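Local structure of putative mandelate racemase (Salmonella typhimurium, 2O56) at residues I171-V176 / D203-I208; A220-F225 / F244-P249; M237-G242 / V265-A270; P295-C300 / V320-C325. The protein is a magnesium-binding member of the enolase superfamily, probably a hydro-lyase, although its substrate has not been established. All coordinates share one frame; numbering follows the deposited sequence.

All four interactions lie in the TIM-type barrel domain; interaction 2 is the hub, holding two of the three glutamates that bind the magnesium ion. Interaction 1, centred about 11 Å from it, sends Lys172 NZ to Glu247 OE1 (2.8 Å) and probably hydrogen-bonds Asp174 OD2 to His223 ND1 (2.6 Å). Interaction 3, about 10 Å from interaction 2 between centres, adds strand 269-271, just beyond which Glu273 is the third glutamate on the metal. Interaction 4, about 15 Å from interaction 2 between centres, lies on the loops after strands 292-293 and 319-320. Its His323 side chain is about 4 Å from the magnesium ion, and Gln321 OE1 probably hydrogen-bonds Tyr245 OH (2.7 Å).

Interaction 1 of 4, residues I171-V176 / D203-I208; sequences IKVDTV and DRMAAI
Ile171, Val173 and Thr175 meet Ile208, Met205 and Arg204 in a strand-to-helix layer of the TIM-type barrel. Strand residues 171-173 run nearly antiparallel (168°) to the segment 203-208 of helix 195-212, axes 10.9 Å apart. Two isoleucines touch tip to tip where Ile171 CD1 lies 4.0 Å from Ile208 CG2. Val173 CG1 serves two partners: Ile208 CD1 meets it head-on at 3.8 Å, and the Met205 side chain runs past it in the opposite direction, SD also 3.8 Å from CG1. The unbranched methionine suits this place because bends at its second and third torsions bring CE within 3.4 Å of Thr175 OG1, crossing that side chain at about a right angle. OG1 is itself hydrogen-bonded to Gly201 O. Arg204, extended from CG to NE, passes Thr175 and delivers NH1 to Thr175 O at 2.8 Å. The oxygen lies in the guanidinium plane, whereas the nitrogen stands 47° out of the carbonyl plane. Met178 O also accepts from NH1, Thr151 O from NE and Asp179 O from NH2, so several directions hold this buried cation. Tyr156 of helix 153-165 covers Val173 and Arg204, while Ile218 and Ala220 of the adjacent strand 217-221 pack against Met205.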
loop_
_atom_site.group_PDB
_atom_site.type_symbol
_atom_site.label_atom_id
_atom_site.label_comp_id
_atom_site.label_asym_id
_atom_site.label_seq_id
_atom_site.Cartn_x
_atom_site.Cartn_y
_atom_site.Cartn_z
ATOM N N ILE A 171 -12.029 -4.722 37.159
ATOM C CA ILE A 171 -11.748 -6.133 37.286
ATOM C C ILE A 171 -11.331 -6.660 35.911
ATOM O O ILE A 171 -11.726 -6.113 34.880
ATOM C CB ILE A 171 -12.982 -6.928 37.836
ATOM C CG1 ILE A 171 -14.173 -6.877 36.875
ATOM C CG2 ILE A 171 -13.428 -6.385 39.219
ATOM C CD1 ILE A 171 -14.295 -8.097 35.960
ATOM N N LYS A 172 -10.526 -7.714 35.910
ATOM C CA LYS A 172 -10.293 -8.496 34.699
ATOM C C LYS A 172 -10.616 -9.974 34.900
ATOM O O LYS A 172 -10.402 -10.531 35.978
ATOM C CB LYS A 172 -8.846 -8.356 34.253
ATOM C CG LYS A 172 -8.491 -9.217 33.028
ATOM C CD LYS A 172 -7.086 -8.898 32.568
ATOM C CE LYS A 172 -6.058 -9.818 33.178
ATOM N NZ LYS A 172 -4.684 -9.312 32.766
ATOM N N VAL A 173 -11.106 -10.609 33.844
ATOM C CA VAL A 173 -11.601 -11.962 33.951
ATOM C C VAL A 173 -11.536 -12.661 32.606
ATOM O O VAL A 173 -11.881 -12.076 31.570
ATOM C CB VAL A 173 -13.059 -11.952 34.493
ATOM C CG1 VAL A 173 -13.997 -11.198 33.547
ATOM C CG2 VAL A 173 -13.533 -13.357 34.784
ATOM N N ASP A 174 -11.071 -13.908 32.621
ATOM C CA ASP A 174 -11.221 -14.816 31.488
ATOM C C ASP A 174 -12.435 -15.695 31.755
ATOM O O ASP A 174 -12.357 -16.628 32.550
ATOM C CB ASP A 174 -9.951 -15.679 31.354
ATOM C CG ASP A 174 -9.959 -16.588 30.125
ATOM O OD1 ASP A 174 -11.040 -16.884 29.563
ATOM O OD2 ASP A 174 -8.851 -17.026 29.727
ATOM N N THR A 175 -13.544 -15.405 31.072
ATOM C CA THR A 175 -14.791 -16.136 31.286
ATOM C C THR A 175 -14.968 -17.343 30.361
ATOM O O THR A 175 -15.976 -18.040 30.465
ATOM C CB THR A 175 -16.004 -15.248 31.113
ATOM O OG1 THR A 175 -16.038 -14.745 29.770
ATOM C CG2 THR A 175 -16.002 -14.105 32.120
ATOM N N VAL A 176 -14.002 -17.590 29.465
ATOM C CA VAL A 176 -14.163 -18.637 28.442
ATOM C C VAL A 176 -13.437 -19.950 28.772
ATOM O O VAL A 176 -13.945 -21.038 28.476
ATOM C CB VAL A 176 -13.800 -18.111 27.017
ATOM C CG1 VAL A 176 -13.787 -19.225 25.992
ATOM C CG2 VAL A 176 -14.806 -17.082 26.582
ATOM N N ASP A 203 -22.388 -15.304 29.224
ATOM C CA ASP A 203 -23.322 -15.286 30.370
ATOM C C ASP A 203 -22.597 -14.953 31.672
ATOM O O ASP A 203 -23.098 -14.178 32.483
ATOM C CB ASP A 203 -24.030 -16.633 30.527
ATOM C CG ASP A 203 -25.063 -16.887 29.448
ATOM O OD1 ASP A 203 -25.540 -15.924 28.793
ATOM O OD2 ASP A 203 -25.386 -18.066 29.248
ATOM N N ARG A 204 -21.413 -15.528 31.868
ATOM C CA ARG A 204 -20.570 -15.137 32.998
ATOM C C ARG A 204 -20.244 -13.638 32.953
ATOM O O ARG A 204 -20.373 -12.924 33.951
ATOM C CB ARG A 204 -19.274 -15.955 33.033
ATOM C CG ARG A 204 -19.452 -17.414 33.414
ATOM C CD ARG A 204 -18.340 -18.234 32.827
ATOM N NE ARG A 204 -18.257 -19.578 33.395
ATOM C CZ ARG A 204 -17.408 -20.514 32.985
ATOM N NH1 ARG A 204 -16.571 -20.267 31.983
ATOM N NH2 ARG A 204 -17.401 -21.705 33.568
ATOM N N MET A 205 -19.856 -13.157 31.779
ATOM C CA MET A 205 -19.450 -11.764 31.632
ATOM C C MET A 205 -20.633 -10.804 31.833
ATOM O O MET A 205 -20.483 -9.738 32.439
ATOM C CB MET A 205 -18.774 -11.550 30.276
ATOM C CG MET A 205 -18.071 -10.219 30.143
ATOM S SD MET A 205 -16.399 -10.266 30.758
ATOM C CE MET A 205 -15.628 -11.359 29.560
ATOM N N ALA A 206 -21.813 -11.193 31.350
ATOM C CA ALA A 206 -22.989 -10.329 31.458
ATOM C C ALA A 206 -23.501 -10.302 32.901
ATOM O O ALA A 206 -24.046 -9.288 33.360
ATOM C CB ALA A 206 -24.095 -10.810 30.498
ATOM N N ALA A 207 -23.317 -11.421 33.605
ATOM C CA ALA A 207 -23.566 -11.520 35.054
ATOM C C ALA A 207 -22.715 -10.533 35.855
ATOM O O ALA A 207 -23.212 -9.835 36.734
ATOM C CB ALA A 207 -23.305 -12.958 35.534
ATOM N N ILE A 208 -21.428 -10.463 35.544
ATOM C CA ILE A 208 -20.562 -9.454 36.163
ATOM C C ILE A 208 -21.075 -8.032 35.909
ATOM O O ILE A 208 -21.261 -7.269 36.860
ATOM C CB ILE A 208 -19.076 -9.591 35.726
ATOM C CG1 ILE A 208 -18.524 -10.942 36.166
ATOM C CG2 ILE A 208 -18.247 -8.455 36.323
ATOM C CD1 ILE A 208 -17.173 -11.293 35.543
#

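Interaction 2 of 4, residues A220-F225 / F244-P249; sequences AEMHAF and FYYEEP. With MG (magnesium ion), chain I.
Glu221 and Glu247 converge by different routes on a magnesium ion from paired positions on two parallel strands. Glu247 is fully stretched, CG anti to the backbone N, and places OE2 2.2 Å from the metal. Glu221 bends at its second torsion (chi2 86°), which turns CD toward Glu247; its OE1 lies 2.3 Å from the magnesium ion. The two carboxylate planes are 60° apart, and their ligating oxygens, Glu221 OE1 and Glu247 OE2, come within 3.1 Å, a closeness the shared cation makes tolerable. His223 N also donates to OE2 of Glu221 at 2.9 Å from above the carboxylate plane, while the His223 ring lays one face over Glu221 CD. Glu273 and two waters complete the modelled coordination. Glu248, another magnesium-binding residue, does not ligate here; its OE1 stays 4.1 Å from the magnesium ion and forms a salt bridge with Arg274.

Tyr246 and Ala220 point to the other face of the sheet, where Tyr246 CD1 packs on Ala220 CB. Met222, just past the strand end, has CG anti to its carbonyl carbon (chi1 -62°), 3.3 Å from Tyr246 CE1; bends at chi2 and chi3 then carry SD and CE toward Tyr246 OH. Met222 SD makes an oblique Met-aromatic contact, 4.9 Å from the Tyr246 ring centroid. Backbone bonds such as Glu247 N to Ala220 O (2.8 Å) join the strands; beyond, Ala224 N reaches Glu248 O. This beta-alpha-beta crossover passes through helix 228-238, whose Phe234 covers Met222 and Tyr246, and strands 170-173 and 269-271 flank the pair.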
loop_
_atom_site.group_PDB
_atom_site.type_symbol
_atom_site.label_atom_id
_atom_site.label_comp_id
_atom_site.label_asym_id
_atom_site.label_seq_id
_atom_site.Cartn_x
_atom_site.Cartn_y
_atom_site.Cartn_z
ATOM N N ALA A 220 -11.739 -7.987 29.498
ATOM C CA ALA A 220 -11.903 -9.370 29.089
ATOM C C ALA A 220 -10.564 -9.927 28.643
ATOM O O ALA A 220 -9.966 -9.409 27.702
ATOM C CB ALA A 220 -12.898 -9.436 27.946
ATOM N N GLU A 221 -10.110 -10.971 29.331
ATOM C CA GLU A 221 -8.802 -11.572 29.115
ATOM C C GLU A 221 -9.013 -12.893 28.386
ATOM O O GLU A 221 -9.931 -13.640 28.711
ATOM C CB GLU A 221 -8.126 -11.766 30.477
ATOM C CG GLU A 221 -7.188 -12.910 30.613
ATOM C CD GLU A 221 -5.781 -12.559 30.155
ATOM O OE1 GLU A 221 -4.935 -12.225 31.013
ATOM O OE2 GLU A 221 -5.521 -12.607 28.935
ATOM N N MET A 222 -8.190 -13.160 27.372
ATOM C CA MET A 222 -8.374 -14.341 26.530
ATOM C C MET A 222 -7.169 -15.276 26.570
ATOM O O MET A 222 -7.265 -16.416 26.122
ATOM C CB MET A 222 -8.619 -13.946 25.071
ATOM C CG MET A 222 -9.854 -13.137 24.817
ATOM S SD MET A 222 -11.372 -13.840 25.494
ATOM C CE MET A 222 -11.786 -15.054 24.256
ATOM N N HIS A 223 -6.039 -14.766 27.057
ATOM C CA HIS A 223 -4.806 -15.538 27.265
ATOM C C HIS A 223 -4.176 -16.066 25.969
ATOM O O HIS A 223 -3.263 -16.892 26.039
ATOM C CB HIS A 223 -5.051 -16.737 28.194
ATOM C CG HIS A 223 -5.170 -16.392 29.647
ATOM N ND1 HIS A 223 -6.376 -16.433 30.324
ATOM C CD2 HIS A 223 -4.237 -16.031 30.558
ATOM C CE1 HIS A 223 -6.179 -16.099 31.585
ATOM N NE2 HIS A 223 -4.892 -15.851 31.754
ATOM N N ALA A 224 -4.674 -15.607 24.812
ATOM C CA ALA A 224 -4.352 -16.182 23.500
ATOM C C ALA A 224 -4.634 -17.676 23.403
ATOM O O ALA A 224 -3.904 -18.414 22.717
ATOM C CB ALA A 224 -2.894 -15.851 23.090
ATOM N N PHE A 225 -5.703 -18.117 24.081
ATOM C CA PHE A 225 -6.184 -19.496 23.965
ATOM C C PHE A 225 -7.077 -19.562 22.715
ATOM O O PHE A 225 -7.258 -20.615 22.094
ATOM C CB PHE A 225 -6.998 -19.919 25.223
ATOM C CG PHE A 225 -6.185 -19.986 26.527
ATOM C CD1 PHE A 225 -4.810 -20.227 26.515
ATOM C CD2 PHE A 225 -6.820 -19.839 27.758
ATOM C CE1 PHE A 225 -4.081 -20.301 27.700
ATOM C CE2 PHE A 225 -6.106 -19.913 28.956
ATOM C CZ PHE A 225 -4.729 -20.158 28.928
ATOM N N PHE A 244 -13.679 -2.636 28.778
ATOM C CA PHE A 244 -12.648 -1.576 28.945
ATOM C C PHE A 244 -11.508 -1.794 27.939
ATOM O O PHE A 244 -11.166 -0.907 27.155
ATOM C CB PHE A 244 -12.065 -1.664 30.353
ATOM C CG PHE A 244 -11.321 -0.451 30.804
ATOM C CD1 PHE A 244 -11.877 0.818 30.702
ATOM C CD2 PHE A 244 -10.070 -0.589 31.400
ATOM C CE1 PHE A 244 -11.172 1.928 31.153
ATOM C CE2 PHE A 244 -9.360 0.523 31.863
ATOM C CZ PHE A 244 -9.911 1.778 31.720
ATOM N N TYR A 245 -10.919 -2.979 27.991
ATOM C CA TYR A 245 -10.221 -3.504 26.825
ATOM C C TYR A 245 -10.216 -5.019 26.745
ATOM O O TYR A 245 -10.634 -5.698 27.676
ATOM C CB TYR A 245 -8.825 -2.896 26.717
ATOM C CG TYR A 245 -7.974 -2.885 27.982
ATOM C CD1 TYR A 245 -7.203 -3.984 28.339
ATOM C CD2 TYR A 245 -7.892 -1.739 28.784
ATOM C CE1 TYR A 245 -6.398 -3.961 29.467
ATOM C CE2 TYR A 245 -7.082 -1.713 29.916
ATOM C CZ TYR A 245 -6.353 -2.828 30.253
ATOM O OH TYR A 245 -5.541 -2.806 31.361
ATOM N N TYR A 246 -9.751 -5.546 25.609
ATOM C CA TYR A 246 -9.886 -6.951 25.263
ATOM C C TYR A 246 -8.453 -7.471 25.129
ATOM O O TYR A 246 -7.755 -7.054 24.221
ATOM C CB TYR A 246 -10.570 -7.024 23.894
ATOM C CG TYR A 246 -11.040 -8.397 23.429
ATOM C CD1 TYR A 246 -11.405 -9.387 24.339
ATOM C CD2 TYR A 246 -11.138 -8.688 22.059
ATOM C CE1 TYR A 246 -11.852 -10.628 23.905
ATOM C CE2 TYR A 246 -11.590 -9.938 21.610
ATOM C CZ TYR A 246 -11.941 -10.897 22.536
ATOM O OH TYR A 246 -12.374 -12.122 22.107
ATOM N N GLU A 247 -8.022 -8.355 26.031
ATOM C CA GLU A 247 -6.597 -8.627 26.255
ATOM C C GLU A 247 -6.135 -9.928 25.591
ATOM O O GLU A 247 -6.757 -10.983 25.742
ATOM C CB GLU A 247 -6.266 -8.668 27.770
ATOM C CG GLU A 247 -4.851 -9.113 28.052
ATOM C CD GLU A 247 -4.443 -8.997 29.503
ATOM O OE1 GLU A 247 -5.012 -8.168 30.251
ATOM O OE2 GLU A 247 -3.535 -9.749 29.900
ATOM N N GLU A 248 -5.032 -9.846 24.854
ATOM C CA GLU A 248 -4.478 -10.996 24.149
ATOM C C GLU A 248 -5.493 -11.878 23.415
ATOM O O GLU A 248 -5.523 -13.092 23.639
ATOM C CB GLU A 248 -3.671 -11.862 25.134
ATOM C CG GLU A 248 -2.338 -11.247 25.546
ATOM C CD GLU A 248 -1.326 -12.289 25.946
ATOM O OE1 GLU A 248 -1.580 -12.979 26.945
ATOM O OE2 GLU A 248 -0.280 -12.421 25.267
ATOM N N PRO A 249 -6.308 -11.292 22.513
ATOM C CA PRO A 249 -7.270 -12.144 21.815
ATOM C C PRO A 249 -6.557 -13.221 20.968
ATOM O O PRO A 249 -7.095 -14.297 20.716
ATOM C CB PRO A 249 -8.004 -11.151 20.909
ATOM C CG PRO A 249 -7.043 -10.007 20.725
ATOM C CD PRO A 249 -6.358 -9.895 22.033
HETATM MG MG MG I . -2.699 -11.636 30.669
HETATM O O HOH W 1 -2.086 -11.259 32.770
HETATM O O HOH W 2 -3.182 -12.804 28.620
#

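Interaction 3 of 4, residues M237-G242 / V265-A270; sequences MIEELG and VNIPLA
Ile238 and Ile267 form the tight half of a helix-to-loop contact on the outer layer of the TIM-type barrel, where the end of helix 228-238 meets the loop leading into strand 269-271. The two side chains cross at about a right angle, and Ile238 CG1 comes 3.9 Å from Ile267 CD1. With CG1 between its backbone N and carbonyl carbon (chi1 64°), Ile238 turns this branch toward the loop. Branched, wholly apolar residues suit this buried spot, which Tyr246 of strand 246-247 lines from the sheet side by packing on Ile267.

The other half is looser and faces solvent. Glu239 crosses Ile267 obliquely, its CG 4.1 Å from Ile267 CG1, and then extends outward to Asn266, an exposed residue that also packs on Arg236 of a neighbouring subunit. A glutamate serves well at this border: its CG methylene prolongs the apolar packing, while its carboxylate accepts a backbone N-H from the loop that follows helix 255-264. The planes of the Glu239 carboxylate and the Asn266 side-chain amide are nearly parallel, but the bond is made by the backbone: Asn266 N donates to Glu239 OE2 at 2.8 Å, nearly straight (176°), approaching 38° out of the carboxylate plane.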
loop_
_atom_site.group_PDB
_atom_site.type_symbol
_atom_site.label_atom_id
_atom_site.label_comp_id
_atom_site.label_asym_id
_atom_site.label_seq_id
_atom_site.Cartn_x
_atom_site.Cartn_y
_atom_site.Cartn_z
ATOM N N MET A 237 -19.690 -10.744 20.543
ATOM C CA MET A 237 -20.707 -11.124 21.544
ATOM C C MET A 237 -20.690 -10.185 22.758
ATOM O O MET A 237 -21.745 -9.807 23.276
ATOM C CB MET A 237 -20.476 -12.553 22.024
ATOM C CG MET A 237 -20.776 -13.634 20.990
ATOM S SD MET A 237 -20.652 -15.309 21.679
ATOM C CE MET A 237 -21.951 -15.221 22.885
ATOM N N ILE A 238 -19.491 -9.795 23.190
ATOM C CA ILE A 238 -19.318 -9.023 24.421
ATOM C C ILE A 238 -19.223 -7.500 24.217
ATOM O O ILE A 238 -19.248 -6.734 25.192
ATOM C CB ILE A 238 -18.144 -9.559 25.306
ATOM C CG1 ILE A 238 -16.785 -9.420 24.596
ATOM C CG2 ILE A 238 -18.397 -11.001 25.708
ATOM C CD1 ILE A 238 -15.613 -9.563 25.532
ATOM N N GLU A 239 -19.156 -7.065 22.959
ATOM C CA GLU A 239 -19.181 -5.628 22.615
ATOM C C GLU A 239 -20.178 -4.775 23.407
ATOM O O GLU A 239 -19.839 -3.697 23.885
ATOM C CB GLU A 239 -19.475 -5.437 21.128
ATOM C CG GLU A 239 -18.256 -5.312 20.292
ATOM C CD GLU A 239 -18.568 -5.393 18.820
ATOM O OE1 GLU A 239 -19.755 -5.269 18.438
ATOM O OE2 GLU A 239 -17.617 -5.591 18.045
ATOM N N GLU A 240 -21.409 -5.261 23.532
ATOM C CA GLU A 240 -22.487 -4.497 24.164
ATOM C C GLU A 240 -22.332 -4.397 25.690
ATOM O O GLU A 240 -23.034 -3.619 26.335
ATOM C CB GLU A 240 -23.836 -5.166 23.845
ATOM C CG GLU A 240 -24.059 -6.453 24.672
ATOM C CD GLU A 240 -25.044 -7.429 24.060
ATOM O OE1 GLU A 240 -25.198 -7.452 22.817
ATOM O OE2 GLU A 240 -25.659 -8.189 24.834
ATOM N N LEU A 241 -21.431 -5.182 26.274
ATOM C CA LEU A 241 -21.242 -5.158 27.719
ATOM C C LEU A 241 -20.364 -3.998 28.225
ATOM O O LEU A 241 -20.186 -3.836 29.436
ATOM C CB LEU A 241 -20.730 -6.518 28.227
ATOM C CG LEU A 241 -21.566 -7.754 27.880
ATOM C CD1 LEU A 241 -20.918 -9.010 28.425
ATOM C CD2 LEU A 241 -22.983 -7.633 28.418
ATOM N N GLY A 242 -19.838 -3.183 27.311
ATOM C CA GLY A 242 -19.033 -2.018 27.683
ATOM C C GLY A 242 -17.665 -2.446 28.206
ATOM O O GLY A 242 -17.274 -2.084 29.313
ATOM N N VAL A 265 -13.657 -6.339 15.684
ATOM C CA VAL A 265 -14.169 -6.213 17.063
ATOM C C VAL A 265 -14.061 -4.755 17.480
ATOM O O VAL A 265 -12.996 -4.160 17.373
ATOM C CB VAL A 265 -13.388 -7.124 18.052
ATOM C CG1 VAL A 265 -13.826 -6.876 19.508
ATOM C CG2 VAL A 265 -13.547 -8.593 17.684
ATOM N N ASN A 266 -15.168 -4.174 17.934
ATOM C CA ASN A 266 -15.189 -2.759 18.352
ATOM C C ASN A 266 -14.974 -2.596 19.855
ATOM O O ASN A 266 -15.765 -1.961 20.534
ATOM C CB ASN A 266 -16.535 -2.111 17.963
ATOM C CG ASN A 266 -16.778 -2.118 16.465
ATOM O OD1 ASN A 266 -15.849 -2.035 15.668
ATOM N ND2 ASN A 266 -18.036 -2.224 16.079
ATOM N N ILE A 267 -13.919 -3.211 20.364
ATOM C CA ILE A 267 -13.401 -2.989 21.726
ATOM C C ILE A 267 -11.906 -2.687 21.510
ATOM O O ILE A 267 -11.302 -3.346 20.682
ATOM C CB ILE A 267 -13.461 -4.312 22.504
ATOM C CG1 ILE A 267 -14.907 -4.853 22.543
ATOM C CG2 ILE A 267 -12.916 -4.151 23.925
ATOM C CD1 ILE A 267 -14.997 -6.284 23.015
ATOM N N PRO A 268 -11.318 -1.735 22.266
ATOM C CA PRO A 268 -9.849 -1.551 22.268
ATOM C C PRO A 268 -9.044 -2.808 22.653
ATOM O O PRO A 268 -9.338 -3.458 23.659
ATOM C CB PRO A 268 -9.635 -0.453 23.325
ATOM C CG PRO A 268 -10.934 0.287 23.418
ATOM C CD PRO A 268 -11.991 -0.777 23.181
ATOM N N LEU A 269 -8.028 -3.150 21.863
ATOM C CA LEU A 269 -7.219 -4.350 22.142
ATOM C C LEU A 269 -6.028 -4.053 23.052
ATOM O O LEU A 269 -5.448 -2.963 22.999
ATOM C CB LEU A 269 -6.715 -5.007 20.837
ATOM C CG LEU A 269 -7.738 -5.409 19.765
ATOM C CD1 LEU A 269 -7.081 -6.299 18.711
ATOM C CD2 LEU A 269 -8.921 -6.129 20.365
ATOM N N ALA A 270 -5.658 -5.038 23.873
ATOM C CA ALA A 270 -4.437 -4.963 24.650
ATOM C C ALA A 270 -3.609 -6.214 24.461
ATOM O O ALA A 270 -4.141 -7.310 24.285
ATOM C CB ALA A 270 -4.748 -4.742 26.131
#

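Interaction 4 of 4, residues P295-C300 / V320-C325; sequences PDICTC and VQIHVC
Asp296 and His323 form a His-carboxylate hydrogen bond on two barrel loops beside the metal site, recalling the His-Asp pair of mandelate racemase. His323 ND1 donates to Asp296 OD2 at 2.6 Å, using the anti lone pair of that oxygen. The carboxyl oxygen lies near the ring plane, although ring and carboxylate planes are 42° apart. This bond helps to fix the rotation of the imidazole. CG anti to the backbone N in both (174° in His323) turns the two CG atoms into the space between the loops.

Asp296 is held by its own loop, OD1 accepting from Cys298 N at 2.8 Å in an Asx turn that suits a short carboxylate, and by a water that donates to OD2 and accepts from Cys325 N of segment 320-325. A second water links Ile297 N to His323 O. The backbones also join directly, His323 N to Pro295 O at 2.9 Å. Alongside, Ile297 CD1 packs on Ile322 CG2 at 4.0 Å, and the Pro295 ring lies beside Ile322 CD1. Helix 302-314 covers Pro295 and Ile297 through Val306, helix 328-340 adds Met337 against Ile297, and Glu348 of strand 347-350 touches His323.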
loop_
_atom_site.group_PDB
_atom_site.type_symbol
_atom_site.label_atom_id
_atom_site.label_comp_id
_atom_site.label_asym_id
_atom_site.label_seq_id
_atom_site.Cartn_x
_atom_site.Cartn_y
_atom_site.Cartn_z
ATOM N N PRO A 295 3.639 -4.429 28.420
ATOM C CA PRO A 295 4.910 -5.087 28.628
ATOM C C PRO A 295 5.065 -5.442 30.096
ATOM O O PRO A 295 4.617 -4.699 30.972
ATOM C CB PRO A 295 5.953 -4.031 28.199
ATOM C CG PRO A 295 5.231 -2.701 28.325
ATOM C CD PRO A 295 3.784 -3.004 28.054
ATOM N N ASP A 296 5.656 -6.601 30.341
ATOM C CA ASP A 296 6.085 -7.012 31.677
ATOM C C ASP A 296 7.551 -6.582 31.795
ATOM O O ASP A 296 8.362 -6.964 30.969
ATOM C CB ASP A 296 5.935 -8.545 31.758
ATOM C CG ASP A 296 6.245 -9.119 33.148
ATOM O OD1 ASP A 296 7.321 -8.849 33.699
ATOM O OD2 ASP A 296 5.419 -9.892 33.674
ATOM N N ILE A 297 7.895 -5.782 32.804
ATOM C CA ILE A 297 9.267 -5.281 32.923
ATOM C C ILE A 297 10.251 -6.439 33.127
ATOM O O ILE A 297 11.394 -6.346 32.716
ATOM C CB ILE A 297 9.399 -4.175 34.027
ATOM C CG1 ILE A 297 8.658 -2.908 33.599
ATOM C CG2 ILE A 297 10.877 -3.797 34.329
ATOM C CD1 ILE A 297 8.205 -2.024 34.767
ATOM N N CYS A 298 9.783 -7.538 33.723
ATOM C CA CYS A 298 10.631 -8.682 34.078
ATOM C C CYS A 298 10.755 -9.696 32.945
ATOM O O CYS A 298 11.595 -10.602 33.014
ATOM C CB CYS A 298 10.098 -9.386 35.328
ATOM S SG CYS A 298 9.983 -8.345 36.809
ATOM N N THR A 299 9.927 -9.539 31.910
ATOM C CA THR A 299 9.984 -10.418 30.704
ATOM C C THR A 299 10.411 -9.669 29.442
ATOM O O THR A 299 11.129 -10.214 28.616
ATOM C CB THR A 299 8.624 -11.143 30.413
ATOM O OG1 THR A 299 8.055 -11.653 31.632
ATOM C CG2 THR A 299 8.810 -12.312 29.433
ATOM N N CYS A 300 9.954 -8.430 29.273
ATOM C CA CYS A 300 9.969 -7.817 27.950
ATOM C C CYS A 300 11.088 -6.809 27.728
ATOM O O CYS A 300 11.073 -6.049 26.745
ATOM C CB CYS A 300 8.610 -7.213 27.632
ATOM S SG CYS A 300 7.274 -8.447 27.837
ATOM N N VAL A 320 -0.595 2.451 28.775
ATOM C CA VAL A 320 0.236 1.365 29.263
ATOM C C VAL A 320 -0.353 0.799 30.543
ATOM O O VAL A 320 -0.633 1.537 31.492
ATOM C CB VAL A 320 1.669 1.837 29.533
ATOM C CG1 VAL A 320 2.537 0.681 30.011
ATOM C CG2 VAL A 320 2.261 2.496 28.279
ATOM N N GLN A 321 -0.546 -0.515 30.551
ATOM C CA GLN A 321 -0.757 -1.264 31.771
ATOM C C GLN A 321 0.360 -2.290 31.857
ATOM O O GLN A 321 0.321 -3.275 31.141
ATOM C CB GLN A 321 -2.103 -2.007 31.690
ATOM C CG GLN A 321 -2.319 -2.949 32.894
ATOM C CD GLN A 321 -2.613 -4.375 32.497
ATOM O OE1 GLN A 321 -3.691 -4.682 31.966
ATOM N NE2 GLN A 321 -1.684 -5.264 32.781
ATOM N N ILE A 322 1.348 -2.063 32.718
ATOM C CA ILE A 322 2.419 -3.033 32.920
ATOM C C ILE A 322 1.820 -4.390 33.270
ATOM O O ILE A 322 0.918 -4.485 34.106
ATOM C CB ILE A 322 3.447 -2.563 33.999
ATOM C CG1 ILE A 322 4.065 -1.218 33.601
ATOM C CG2 ILE A 322 4.612 -3.566 34.156
ATOM C CD1 ILE A 322 4.831 -1.245 32.285
ATOM N N HIS A 323 2.277 -5.434 32.590
ATOM C CA HIS A 323 1.911 -6.788 32.978
ATOM C C HIS A 323 2.675 -7.171 34.240
ATOM O O HIS A 323 3.899 -7.103 34.273
ATOM C CB HIS A 323 2.201 -7.803 31.874
ATOM C CG HIS A 323 1.975 -9.218 32.302
ATOM N ND1 HIS A 323 2.986 -10.016 32.796
ATOM C CD2 HIS A 323 0.843 -9.955 32.378
ATOM C CE1 HIS A 323 2.488 -11.190 33.137
ATOM N NE2 HIS A 323 1.191 -11.184 32.886
ATOM N N VAL A 324 1.952 -7.567 35.283
ATOM C CA VAL A 324 2.589 -7.986 36.524
ATOM C C VAL A 324 2.065 -9.353 36.949
ATOM O O VAL A 324 0.901 -9.484 37.331
ATOM C CB VAL A 324 2.364 -6.968 37.682
ATOM C CG1 VAL A 324 3.098 -7.420 38.948
ATOM C CG2 VAL A 324 2.858 -5.586 37.298
ATOM N N CYS A 325 2.933 -10.356 36.898
ATOM C CA CYS A 325 2.647 -11.664 37.513
ATOM C C CYS A 325 3.932 -12.313 38.032
ATOM O O CYS A 325 4.434 -13.289 37.467
ATOM C CB CYS A 325 1.946 -12.590 36.512
ATOM S SG CYS A 325 1.135 -14.044 37.276
HETATM O O HOH W 3 5.930 -9.918 36.345
HETATM O O HOH W 4 6.406 -6.131 35.338
#